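Local coordinates for protein haloacid dehalogenase-like hydrolase (Salmonella enterica subsp. enterica serovar Typhi, PDB 4EZE) that probably catalyses the magnesium-dependent hydrolysis of O-phosphoserine to serine and phosphate, the last step of L-serine biosynthesis, at residues A112-S117 with I200-L205; I266-G271 with T283-K288; D270-L275 with K290-E295. All coordinates share one frame; numbering follows the deposited sequence.

Contacts 1 and 2 are strand pairings of the HAD-type parallel sheet, contact 3 joins the loop after strand 265-269 to helix 291-296, and all three meet at one sodium ion. Contact 1 comes first in the chain, on strands 110-113 and 197-202; contact 2 pairs strands 265-269 and 283-287, its centre about 11 Å from that of contact 1. Strands 110-113 and 265-269 are neighbours, so the two pairings form a continuous part of the sheet. Contact 3 shares D270 and G271 with contact 2 and lies about 8 Å from it, centre to centre. D114 and D116 of contact 1 and D270 of the other two thus bind the same ion, which occupies what is probably the magnesium site.

Contact 1. Residues A112-S117 with I200-L205; sequences AFDMDS and IISGGL. With NA (sodium ion), chain D.
A112 meets I201 through methyl groups, its CB lying 4.1 Å from I201 CD1. The next residue, F113, forms the parallel pair with I200, and its carbonyl accepts the one direct hydrogen bond between the segments, from I201 N to F113 O at 2.9 Å. Beyond the strand, D114, the predicted nucleophile, swings its carboxylate anti to the backbone N (chi1 -174°), which brings OD1 to 3.8 Å from S202 CB while OD2 binds the sodium ion at 2.2 Å. OD1 accepts hydrogen bonds from M115 N, which comes from above the carboxylate plane, and from two waters. One of these waters also accepts from G203 N; the other joins S202 OG and D116 N. M115 runs alongside S202 and bends at chi3, placing CE 3.6 Å from S202 OG and 3.9 Å from G204 CA. S202 OG is itself fixed by G204 N in an ST turn. D116, the predicted proton donor, adds its backbone O to the ion at 2.4 Å. This is the DxD loop of the HAD fold, at the C-terminal end of its strand. M115 and I200 pack on helix 206-216, A112 and I201 on helix 244-258, and strand 265-269 pairs with A112 and D114.

Contact 2. Residues I266-G271 with T283-K288; sequences IACGDG and TGIAWK. With NA (sodium ion), chain D.
Strands 265-269 and 283-287, joined through helix 275-280, form a beta-alpha-beta unit of the Rossmann-like HAD fold, and their pairing leads directly to the metal site. I266 to G269 run parallel to T283 to A286 in register, with the axes of strands 266-269 and 283-287 4.8 Å apart and their directions differing by 18°. Four backbone hydrogen bonds join them: A267 N donates to T283 O and A267 O accepts from I285 N; G269 N likewise donates to I285 O and G269 O accepts from W287 N. The W287 N to G269 O bond is short, at 2.8 Å, and nearly straight at the hydrogen (171°), although the donor is tilted from the carbonyl plane.

On the face carrying I266, C268, T283 and I285, the side chains pack against one another. I266 and T283 run alongside in the same direction, with I266 CG1 4.0 Å from T283 CB. I285 reaches across to the other strand: its CG1 is anti to the carbonyl carbon (chi1 -64°), and the extended branch brings CD1 to 3.7 Å from I266 CG2 and 4.0 Å from C268 SG. One methyl therefore touches two side chains of this face. L309 and L312 also pack on I285. The other face carries A267 and A286, where A267 meets M277 and L278 of helix 275-280.

W287 turns its ring away from strand 265-269; K288 CG sits over the centre of one ring face, and F306 stacks with the ring. Just past the last backbone bond, D270 CB lies 3.5 Å from W287 O, while its carboxylate points away to the sodium ion, which D270 OD1 binds at 2.4 Å.

Contact 3. Residues D270-L275 with K290-E295; sequences DGANDL and KPVVRE. With NA (sodium ion), chain D.
The side chains of D270 and K290 extend together in one direction, and their backbones are joined by a hydrogen bond from K290 N to D270 O, 2.9 Å long and nearly in line with the carbonyl. The lysine chain bends at chi2 and chi4. Its CG passes 3.5 Å from D270 O and lies against G271 CA, and the bends bring NZ back beside D270 OD2, at 3.8 Å a long salt bridge. The two carboxylate oxygens of D270 thus face two separate cations, OD1 the sodium ion and OD2, at longer range, the ammonium group.

V293 comes to the loop from the first turn of helix 291-296. With CG1 anti to the backbone N (chi1 -174°), its two methyls part: CG2 lies against the backbone of the loop, 3.5 Å from G271 C, and CG1 meets L275 CD2 at 4.0 Å. The leucine and valine side chains run antiparallel past one another. Nearer the surface, V292 CG1 touches A272 CB at 4.2 Å.

Within the loop, D274 folds back on the strand end. Its OD2 accepts from G271 N, on the anti side and close to the carboxylate plane, and more weakly from D270 N; its OD1 is salt-bridged to K247. N273 OD1 accepts a hydrogen bond from a water that is itself a ligand of the ion.

Backbone bond and valine packing together hold the start of the loop against the helix, which is consistent with setting the position from which D270 reaches the metal. The ammonium group of K290, although distant, would probably add to the positive field that D270 feels from the ion.

Contact 1. Residues A112-S117 with I200-L205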
ATOM      1  N   ALA A 112       0.155   1.124  -7.968  1.00 39.02           N
ATOM      2  CA  ALA A 112      -0.359  -0.215  -7.693  1.00 43.65           C
ATOM      3  C   ALA A 112      -0.651  -0.361  -6.192  1.00 50.28           C
ATOM      4  O   ALA A 112       0.121   0.126  -5.351  1.00 44.50           O
ATOM      5  CB  ALA A 112       0.663  -1.264  -8.117  1.00 39.76           C
ATOM      6  N   PHE A 113      -1.745  -1.045  -5.864  1.00 47.19           N
ATOM      7  CA  PHE A 113      -2.091  -1.358  -4.462  1.00 42.86           C
ATOM      8  C   PHE A 113      -2.226  -2.858  -4.231  1.00 45.25           C
ATOM      9  O   PHE A 113      -2.882  -3.538  -4.999  1.00 43.32           O
ATOM     10  CB  PHE A 113      -3.441  -0.763  -4.109  1.00 44.67           C
ATOM     11  CG  PHE A 113      -3.494   0.731  -4.143  1.00 46.15           C
ATOM     12  CD1 PHE A 113      -3.185   1.470  -3.011  1.00 43.79           C
ATOM     13  CD2 PHE A 113      -3.894   1.393  -5.296  1.00 47.06           C
ATOM     14  CE1 PHE A 113      -3.260   2.849  -3.031  1.00 48.80           C
ATOM     15  CE2 PHE A 113      -3.971   2.770  -5.326  1.00 53.48           C
ATOM     16  CZ  PHE A 113      -3.659   3.504  -4.186  1.00 45.08           C
ATOM     17  N   ASP A 114      -1.626  -3.382  -3.168  1.00 48.76           N
ATOM     18  CA  ASP A 114      -1.972  -4.723  -2.720  1.00 37.32           C
ATOM     19  C   ASP A 114      -3.451  -4.628  -2.311  1.00 44.71           C
ATOM     20  O   ASP A 114      -3.953  -3.523  -2.095  1.00 42.32           O
ATOM     21  CB  ASP A 114      -1.104  -5.103  -1.507  1.00 39.62           C
ATOM     22  CG  ASP A 114      -1.298  -6.555  -1.064  1.00 64.62           C
ATOM     23  OD1 ASP A 114      -1.955  -7.314  -1.796  1.00 45.26           O
ATOM     24  OD2 ASP A 114      -0.783  -6.944   0.010  1.00 56.31           O
ATOM     25  N   MET A 115      -4.142  -5.758  -2.177  1.00 43.23           N
ATOM     26  CA  MET A 115      -5.552  -5.709  -1.777  1.00 53.16           C
ATOM     27  C   MET A 115      -5.712  -5.811  -0.260  1.00 41.63           C
ATOM     28  O   MET A 115      -6.016  -4.817   0.409  1.00 44.85           O
ATOM     29  CB  MET A 115      -6.383  -6.789  -2.489  1.00 51.60           C
ATOM     30  CG  MET A 115      -7.791  -6.971  -1.911  1.00 53.53           C
ATOM     31  SD  MET A 115      -8.866  -7.883  -3.062  1.00 60.60           S
ATOM     32  CE  MET A 115      -8.058  -9.490  -3.133  1.00 51.88           C
ATOM     33  N   ASP A 116      -5.496  -7.003   0.293  1.00 37.54           N
ATOM     34  CA  ASP A 116      -5.791  -7.218   1.704  1.00 39.73           C
ATOM     35  C   ASP A 116      -4.947  -6.341   2.632  1.00 45.56           C
ATOM     36  O   ASP A 116      -3.740  -6.266   2.488  1.00 52.20           O
ATOM     37  CB  ASP A 116      -5.608  -8.686   2.080  1.00 43.92           C
ATOM     38  CG  ASP A 116      -6.618  -9.600   1.407  1.00 56.33           C
ATOM     39  OD1 ASP A 116      -7.748  -9.151   1.114  1.00 60.47           O
ATOM     40  OD2 ASP A 116      -6.267 -10.772   1.163  1.00 50.47           O
ATOM     41  N   SER A 117      -5.599  -5.712   3.603  1.00 48.65           N
ATOM     42  CA  SER A 117      -4.918  -4.898   4.602  1.00 53.43           C
ATOM     43  C   SER A 117      -4.153  -3.732   3.965  1.00 42.81           C
ATOM     44  O   SER A 117      -3.354  -3.068   4.613  1.00 52.11           O
ATOM     45  CB  SER A 117      -4.014  -5.770   5.488  1.00 41.63           C
ATOM     46  OG  SER A 117      -4.793  -6.711   6.214  1.00 57.79           O
ATOM     47  N   ILE A 200      -4.775  -2.834  -8.856  1.00 42.15           N
ATOM     48  CA  ILE A 200      -4.639  -3.739  -7.734  1.00 45.41           C
ATOM     49  C   ILE A 200      -3.796  -4.914  -8.169  1.00 45.77           C
ATOM     50  O   ILE A 200      -4.049  -5.499  -9.219  1.00 49.03           O
ATOM     51  CB  ILE A 200      -5.992  -4.246  -7.216  1.00 44.47           C
ATOM     52  CG1 ILE A 200      -6.635  -3.147  -6.381  1.00 51.01           C
ATOM     53  CG2 ILE A 200      -5.812  -5.495  -6.360  1.00 49.90           C
ATOM     54  CD1 ILE A 200      -7.848  -3.630  -5.646  1.00 45.67           C
ATOM     55  N   ILE A 201      -2.787  -5.250  -7.365  1.00 39.26           N
ATOM     56  CA  ILE A 201      -1.981  -6.444  -7.606  1.00 40.73           C
ATOM     57  C   ILE A 201      -1.872  -7.205  -6.297  1.00 44.33           C
ATOM     58  O   ILE A 201      -1.359  -6.664  -5.317  1.00 49.32           O
ATOM     59  CB  ILE A 201      -0.579  -6.097  -8.128  1.00 46.09           C
ATOM     60  CG1 ILE A 201      -0.679  -5.266  -9.415  1.00 41.89           C
ATOM     61  CG2 ILE A 201       0.191  -7.374  -8.413  1.00 40.57           C
ATOM     62  CD1 ILE A 201       0.676  -4.893 -10.022  1.00 36.61           C
ATOM     63  N   SER A 202      -2.357  -8.449  -6.280  1.00 38.07           N
ATOM     64  CA  SER A 202      -2.628  -9.159  -5.037  1.00 37.83           C
ATOM     65  C   SER A 202      -2.593 -10.696  -5.164  1.00 43.68           C
ATOM     66  O   SER A 202      -2.941 -11.248  -6.219  1.00 49.85           O
ATOM     67  CB  SER A 202      -4.039  -8.778  -4.566  1.00 53.49           C
ATOM     68  OG  SER A 202      -4.543  -9.736  -3.643  1.00 53.33           O
ATOM     69  N   GLY A 203      -2.218 -11.361  -4.066  1.00 46.37           N
ATOM     70  CA  GLY A 203      -2.278 -12.830  -3.940  1.00 38.35           C
ATOM     71  C   GLY A 203      -3.661 -13.362  -3.598  1.00 43.09           C
ATOM     72  O   GLY A 203      -3.823 -14.553  -3.344  1.00 58.18           O
ATOM     73  N   GLY A 204      -4.667 -12.484  -3.605  1.00 54.21           N
ATOM     74  CA  GLY A 204      -6.030 -12.860  -3.224  1.00 47.18           C
ATOM     75  C   GLY A 204      -6.884 -13.411  -4.355  1.00 63.62           C
ATOM     76  O   GLY A 204      -6.389 -13.667  -5.447  1.00 53.06           O
ATOM     77  N   LEU A 205      -8.177 -13.585  -4.081  1.00 52.88           N
ATOM     78  CA  LEU A 205      -9.154 -14.103  -5.037  1.00 50.90           C
ATOM     79  C   LEU A 205      -9.574 -13.106  -6.106  1.00 42.26           C
ATOM     80  O   LEU A 205      -9.806 -11.936  -5.832  1.00 49.55           O
ATOM     81  CB  LEU A 205     -10.418 -14.561  -4.305  1.00 46.36           C
ATOM     82  CG  LEU A 205     -10.293 -15.756  -3.357  1.00 52.48           C
ATOM     83  CD1 LEU A 205     -11.610 -16.048  -2.669  1.00 62.16           C
ATOM     84  CD2 LEU A 205      -9.854 -16.986  -4.108  1.00 52.94           C
TER
HETATM   85 NA    NA D 302      -1.619  -7.379   2.048  1.00 56.47          NA
HETATM   86  O   HOH W   1      -1.054 -10.233  -1.408  1.00 51.12           O
HETATM   87  O   HOH W   2      -3.963  -9.251  -0.747  1.00 53.68           O
HETATM   88  O   HOH W   3       0.067  -8.632   2.319  1.00 69.23           O
HETATM   89  O   HOH W   4      -2.126  -9.034   3.883  1.00 46.75           O

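Contact 2. Residues I266-G271 with T283-K288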
ATOM      1  N   ILE A 266       4.517   3.997  -8.561  1.00 51.38           N
ATOM      2  CA  ILE A 266       4.232   3.949  -7.130  1.00 37.01           C
ATOM      3  C   ILE A 266       3.473   2.632  -6.795  1.00 47.92           C
ATOM      4  O   ILE A 266       2.477   2.294  -7.450  1.00 47.42           O
ATOM      5  CB  ILE A 266       3.385   5.161  -6.733  1.00 51.72           C
ATOM      6  CG1 ILE A 266       4.152   6.467  -6.950  1.00 40.98           C
ATOM      7  CG2 ILE A 266       2.893   5.049  -5.304  1.00 35.92           C
ATOM      8  CD1 ILE A 266       3.221   7.660  -6.992  1.00 47.98           C
ATOM      9  N   ALA A 267       3.957   1.893  -5.793  1.00 40.34           N
ATOM     10  CA  ALA A 267       3.310   0.672  -5.276  1.00 43.44           C
ATOM     11  C   ALA A 267       3.141   0.791  -3.764  1.00 50.24           C
ATOM     12  O   ALA A 267       4.026   1.305  -3.088  1.00 44.41           O
ATOM     13  CB  ALA A 267       4.151  -0.548  -5.597  1.00 37.44           C
ATOM     14  N   CYS A 268       2.010   0.325  -3.241  1.00 50.86           N
ATOM     15  CA  CYS A 268       1.693   0.430  -1.805  1.00 38.80           C
ATOM     16  C   CYS A 268       1.356  -0.958  -1.273  1.00 59.25           C
ATOM     17  O   CYS A 268       0.642  -1.708  -1.926  1.00 38.34           O
ATOM     18  CB  CYS A 268       0.438   1.270  -1.594  1.00 52.96           C
ATOM     19  SG  CYS A 268       0.449   2.900  -2.361  1.00 45.76           S
ATOM     20  N   GLY A 269       1.838  -1.301  -0.086  1.00 41.69           N
ATOM     21  CA  GLY A 269       1.556  -2.617   0.492  1.00 39.14           C
ATOM     22  C   GLY A 269       1.865  -2.614   1.976  1.00 46.27           C
ATOM     23  O   GLY A 269       2.491  -1.680   2.480  1.00 38.28           O
ATOM     24  N   ASP A 270       1.430  -3.664   2.662  1.00 37.78           N
ATOM     25  CA  ASP A 270       1.616  -3.801   4.094  1.00 36.64           C
ATOM     26  C   ASP A 270       2.481  -5.015   4.493  1.00 45.68           C
ATOM     27  O   ASP A 270       3.072  -5.015   5.582  1.00 49.59           O
ATOM     28  CB  ASP A 270       0.268  -4.034   4.748  1.00 45.94           C
ATOM     29  CG  ASP A 270      -0.310  -5.381   4.366  1.00 57.52           C
ATOM     30  OD1 ASP A 270      -0.589  -5.580   3.161  1.00 53.16           O
ATOM     31  OD2 ASP A 270      -0.447  -6.244   5.257  1.00 63.55           O
ATOM     32  N   GLY A 271       2.536  -6.047   3.648  1.00 51.83           N
ATOM     33  CA  GLY A 271       3.098  -7.371   4.058  1.00 37.61           C
ATOM     34  C   GLY A 271       4.347  -7.844   3.336  1.00 61.91           C
ATOM     35  O   GLY A 271       4.693  -7.343   2.257  1.00 47.93           O
ATOM     36  N   THR A 283       8.838   4.508  -6.189  1.00 42.58           N
ATOM     37  CA  THR A 283       8.421   4.988  -4.891  1.00 52.03           C
ATOM     38  C   THR A 283       7.524   3.923  -4.262  1.00 45.44           C
ATOM     39  O   THR A 283       6.371   3.747  -4.674  1.00 47.96           O
ATOM     40  CB  THR A 283       7.676   6.314  -5.021  1.00 54.76           C
ATOM     41  OG1 THR A 283       8.578   7.300  -5.537  1.00 52.43           O
ATOM     42  CG2 THR A 283       7.135   6.768  -3.658  1.00 43.95           C
ATOM     43  N   GLY A 284       8.101   3.178  -3.321  1.00 46.99           N
ATOM     44  CA  GLY A 284       7.422   2.082  -2.608  1.00 36.50           C
ATOM     45  C   GLY A 284       6.930   2.635  -1.287  1.00 53.40           C
ATOM     46  O   GLY A 284       7.638   3.388  -0.603  1.00 44.97           O
ATOM     47  N   ILE A 285       5.693   2.304  -0.946  1.00 46.41           N
ATOM     48  CA  ILE A 285       5.072   2.868   0.237  1.00 35.22           C
ATOM     49  C   ILE A 285       4.586   1.755   1.136  1.00 41.94           C
ATOM     50  O   ILE A 285       3.811   0.934   0.685  1.00 40.23           O
ATOM     51  CB  ILE A 285       3.871   3.745  -0.122  1.00 46.61           C
ATOM     52  CG1 ILE A 285       4.338   4.952  -0.947  1.00 46.42           C
ATOM     53  CG2 ILE A 285       3.174   4.213   1.150  1.00 43.19           C
ATOM     54  CD1 ILE A 285       3.212   5.656  -1.659  1.00 49.13           C
ATOM     55  N   ALA A 286       5.008   1.764   2.392  1.00 39.42           N
ATOM     56  CA  ALA A 286       4.562   0.775   3.342  1.00 42.12           C
ATOM     57  C   ALA A 286       3.385   1.347   4.096  1.00 36.63           C
ATOM     58  O   ALA A 286       3.487   2.353   4.757  1.00 35.56           O
ATOM     59  CB  ALA A 286       5.677   0.421   4.292  1.00 39.64           C
ATOM     60  N   TRP A 287       2.253   0.683   3.979  1.00 41.53           N
ATOM     61  CA  TRP A 287       1.044   1.161   4.600  1.00 40.70           C
ATOM     62  C   TRP A 287       0.770   0.416   5.890  1.00 46.54           C
ATOM     63  O   TRP A 287       0.438  -0.746   5.870  1.00 38.69           O
ATOM     64  CB  TRP A 287      -0.110   0.974   3.624  1.00 41.44           C
ATOM     65  CG  TRP A 287      -1.433   1.016   4.240  1.00 40.46           C
ATOM     66  CD1 TRP A 287      -2.158  -0.033   4.649  1.00 34.63           C
ATOM     67  CD2 TRP A 287      -2.203   2.173   4.522  1.00 34.30           C
ATOM     68  NE1 TRP A 287      -3.333   0.381   5.176  1.00 44.28           N
ATOM     69  CE2 TRP A 287      -3.390   1.741   5.110  1.00 54.68           C
ATOM     70  CE3 TRP A 287      -2.003   3.533   4.338  1.00 41.51           C
ATOM     71  CZ2 TRP A 287      -4.372   2.614   5.519  1.00 37.91           C
ATOM     72  CZ3 TRP A 287      -2.972   4.394   4.739  1.00 44.90           C
ATOM     73  CH2 TRP A 287      -4.145   3.937   5.324  1.00 51.71           C
ATOM     74  N   LYS A 288       0.980   1.083   7.016  1.00 44.03           N
ATOM     75  CA  LYS A 288       0.641   0.529   8.312  1.00 47.83           C
ATOM     76  C   LYS A 288       1.194  -0.878   8.337  1.00 54.97           C
ATOM     77  O   LYS A 288       0.534  -1.813   8.732  1.00 49.63           O
ATOM     78  CB  LYS A 288      -0.856   0.608   8.552  1.00 50.37           C
ATOM     79  CG  LYS A 288      -1.328   2.045   8.591  1.00 43.67           C
ATOM     80  CD  LYS A 288      -2.779   2.199   8.971  1.00 51.06           C
ATOM     81  CE  LYS A 288      -3.140   3.668   9.068  1.00 67.32           C
ATOM     82  NZ  LYS A 288      -4.600   3.892   9.191  1.00 56.04           N
TER
HETATM   83 NA    NA D 302      -1.619  -7.379   2.048  1.00 56.47          NA
HETATM   84  O   HOH W   3       0.067  -8.632   2.319  1.00 69.23           O
HETATM   85  O   HOH W   4      -2.126  -9.034   3.883  1.00 46.75           O

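Contact 3. Residues D270-L275 with K290-E295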
ATOM      1  N   ASP A 270       1.430  -3.664   2.662  1.00 37.78           N
ATOM      2  CA  ASP A 270       1.616  -3.801   4.094  1.00 36.64           C
ATOM      3  C   ASP A 270       2.481  -5.015   4.493  1.00 45.68           C
ATOM      4  O   ASP A 270       3.072  -5.015   5.582  1.00 49.59           O
ATOM      5  CB  ASP A 270       0.268  -4.034   4.748  1.00 45.94           C
ATOM      6  CG  ASP A 270      -0.310  -5.381   4.366  1.00 57.52           C
ATOM      7  OD1 ASP A 270      -0.589  -5.580   3.161  1.00 53.16           O
ATOM      8  OD2 ASP A 270      -0.447  -6.244   5.257  1.00 63.55           O
ATOM      9  N   GLY A 271       2.536  -6.047   3.648  1.00 51.83           N
ATOM     10  CA  GLY A 271       3.098  -7.371   4.058  1.00 37.61           C
ATOM     11  C   GLY A 271       4.347  -7.844   3.336  1.00 61.91           C
ATOM     12  O   GLY A 271       4.693  -7.343   2.257  1.00 47.93           O
ATOM     13  N   ALA A 272       5.021  -8.825   3.933  1.00 44.13           N
ATOM     14  CA  ALA A 272       6.241  -9.369   3.350  1.00 47.55           C
ATOM     15  C   ALA A 272       6.059  -9.782   1.885  1.00 47.93           C
ATOM     16  O   ALA A 272       6.971  -9.608   1.098  1.00 54.36           O
ATOM     17  CB  ALA A 272       6.766 -10.536   4.170  1.00 53.16           C
ATOM     18  N   ASN A 273       4.902 -10.333   1.509  1.00 44.99           N
ATOM     19  CA  ASN A 273       4.737 -10.748   0.114  1.00 49.25           C
ATOM     20  C   ASN A 273       4.639  -9.558  -0.855  1.00 40.95           C
ATOM     21  O   ASN A 273       4.502  -9.749  -2.056  1.00 65.30           O
ATOM     22  CB  ASN A 273       3.573 -11.736  -0.078  1.00 48.98           C
ATOM     23  CG  ASN A 273       2.264 -11.218   0.460  1.00 50.84           C
ATOM     24  OD1 ASN A 273       1.971 -10.017   0.391  1.00 49.05           O
ATOM     25  ND2 ASN A 273       1.462 -12.120   1.010  1.00 82.32           N
ATOM     26  N   ASP A 274       4.762  -8.343  -0.306  1.00 44.23           N
ATOM     27  CA  ASP A 274       4.727  -7.102  -1.063  1.00 57.74           C
ATOM     28  C   ASP A 274       6.153  -6.556  -1.276  1.00 44.73           C
ATOM     29  O   ASP A 274       6.386  -5.717  -2.157  1.00 45.75           O
ATOM     30  CB  ASP A 274       3.877  -6.044  -0.331  1.00 48.16           C
ATOM     31  CG  ASP A 274       2.378  -6.330  -0.384  1.00 51.77           C
ATOM     32  OD1 ASP A 274       1.877  -6.707  -1.450  1.00 59.27           O
ATOM     33  OD2 ASP A 274       1.688  -6.150   0.643  1.00 56.37           O
ATOM     34  N   LEU A 275       7.112  -7.014  -0.479  1.00 47.55           N
ATOM     35  CA  LEU A 275       8.474  -6.437  -0.578  1.00 53.47           C
ATOM     36  C   LEU A 275       9.086  -6.363  -2.000  1.00 37.30           C
ATOM     37  O   LEU A 275       9.607  -5.309  -2.401  1.00 49.47           O
ATOM     38  CB  LEU A 275       9.440  -7.116   0.384  1.00 44.22           C
ATOM     39  CG  LEU A 275       9.295  -6.675   1.847  1.00 60.46           C
ATOM     40  CD1 LEU A 275      10.147  -7.558   2.744  1.00 50.47           C
ATOM     41  CD2 LEU A 275       9.709  -5.227   2.034  1.00 47.59           C
ATOM     42  N   LYS A 290       3.800  -4.401   8.285  1.00 45.03           N
ATOM     43  CA  LYS A 290       4.571  -5.323   9.119  1.00 53.29           C
ATOM     44  C   LYS A 290       5.979  -4.804   9.385  1.00 56.15           C
ATOM     45  O   LYS A 290       6.589  -4.166   8.519  1.00 68.00           O
ATOM     46  CB  LYS A 290       4.669  -6.692   8.457  1.00 54.57           C
ATOM     47  CG  LYS A 290       3.319  -7.340   8.188  1.00 63.40           C
ATOM     48  CD  LYS A 290       2.532  -7.488   9.478  1.00 77.07           C
ATOM     49  CE  LYS A 290       1.494  -8.587   9.341  1.00 90.14           C
ATOM     50  NZ  LYS A 290       0.842  -8.523   8.001  1.00107.29           N
ATOM     51  N   PRO A 291       6.504  -5.099  10.580  1.00 66.30           N
ATOM     52  CA  PRO A 291       7.854  -4.707  11.001  1.00 68.57           C
ATOM     53  C   PRO A 291       8.939  -4.959   9.937  1.00 52.69           C
ATOM     54  O   PRO A 291       9.778  -4.088   9.692  1.00 47.58           O
ATOM     55  CB  PRO A 291       8.088  -5.576  12.245  1.00 67.40           C
ATOM     56  CG  PRO A 291       6.712  -5.727  12.827  1.00 75.25           C
ATOM     57  CD  PRO A 291       5.779  -5.828  11.639  1.00 65.15           C
ATOM     58  N   VAL A 292       8.923  -6.121   9.295  1.00 49.41           N
ATOM     59  CA  VAL A 292       9.973  -6.423   8.329  1.00 60.26           C
ATOM     60  C   VAL A 292       9.887  -5.512   7.101  1.00 63.07           C
ATOM     61  O   VAL A 292      10.904  -5.206   6.478  1.00 58.38           O
ATOM     62  CB  VAL A 292       9.985  -7.902   7.891  1.00 62.16           C
ATOM     63  CG1 VAL A 292       8.674  -8.279   7.212  1.00 55.73           C
ATOM     64  CG2 VAL A 292      11.172  -8.153   6.962  1.00 70.43           C
ATOM     65  N   VAL A 293       8.670  -5.075   6.775  1.00 56.92           N
ATOM     66  CA  VAL A 293       8.454  -4.113   5.701  1.00 54.51           C
ATOM     67  C   VAL A 293       8.833  -2.696   6.143  1.00 47.10           C
ATOM     68  O   VAL A 293       9.502  -1.977   5.407  1.00 44.51           O
ATOM     69  CB  VAL A 293       6.995  -4.133   5.189  1.00 51.46           C
ATOM     70  CG1 VAL A 293       6.840  -3.218   3.979  1.00 43.84           C
ATOM     71  CG2 VAL A 293       6.587  -5.551   4.822  1.00 37.71           C
ATOM     72  N   ARG A 294       8.425  -2.278   7.336  1.00 47.48           N
ATOM     73  CA  ARG A 294       8.758  -0.939   7.803  0.50 40.24           C
ATOM     74  C   ARG A 294      10.289  -0.748   7.804  1.00 55.27           C
ATOM     75  O   ARG A 294      10.795   0.368   7.765  1.00 48.65           O
ATOM     76  CB  ARG A 294       8.143  -0.685   9.189  0.50 53.78           C
ATOM     77  CG  ARG A 294       6.613  -0.561   9.199  0.50 46.69           C
ATOM     78  CD  ARG A 294       6.042  -0.687  10.614  0.50 59.79           C
ATOM     79  NE  ARG A 294       4.655  -0.226  10.738  0.50 45.85           N
ATOM     80  CZ  ARG A 294       4.296   0.929  11.311  0.50 72.89           C
ATOM     81  NH1 ARG A 294       5.238   1.718  11.815  0.50 49.11           N
ATOM     82  NH2 ARG A 294       3.004   1.297  11.390  0.50 26.00           N
ATOM     83  N   GLU A 295      11.033  -1.847   7.839  1.00 52.35           N
ATOM     84  CA  GLU A 295      12.486  -1.734   7.920  1.00 48.28           C
ATOM     85  C   GLU A 295      13.178  -1.627   6.578  1.00 48.66           C
ATOM     86  O   GLU A 295      14.221  -0.986   6.470  1.00 50.41           O
ATOM     87  CB  GLU A 295      13.096  -2.873   8.729  1.00 65.05           C
ATOM     88  CG  GLU A 295      12.905  -2.719  10.228  1.00105.63           C
ATOM     89  CD  GLU A 295      13.836  -3.616  11.016  1.00148.98           C
ATOM     90  OE1 GLU A 295      15.004  -3.767  10.594  1.00152.78           O
ATOM     91  OE2 GLU A 295      13.403  -4.168  12.051  1.00 89.78           O
TER
HETATM   92 NA    NA D 302      -1.619  -7.379   2.048  1.00 56.47          NA
HETATM   93  O   HOH W   3       0.067  -8.632   2.319  1.00 69.23           O
HETATM   94  O   HOH W   4      -2.126  -9.034   3.883  1.00 46.75           O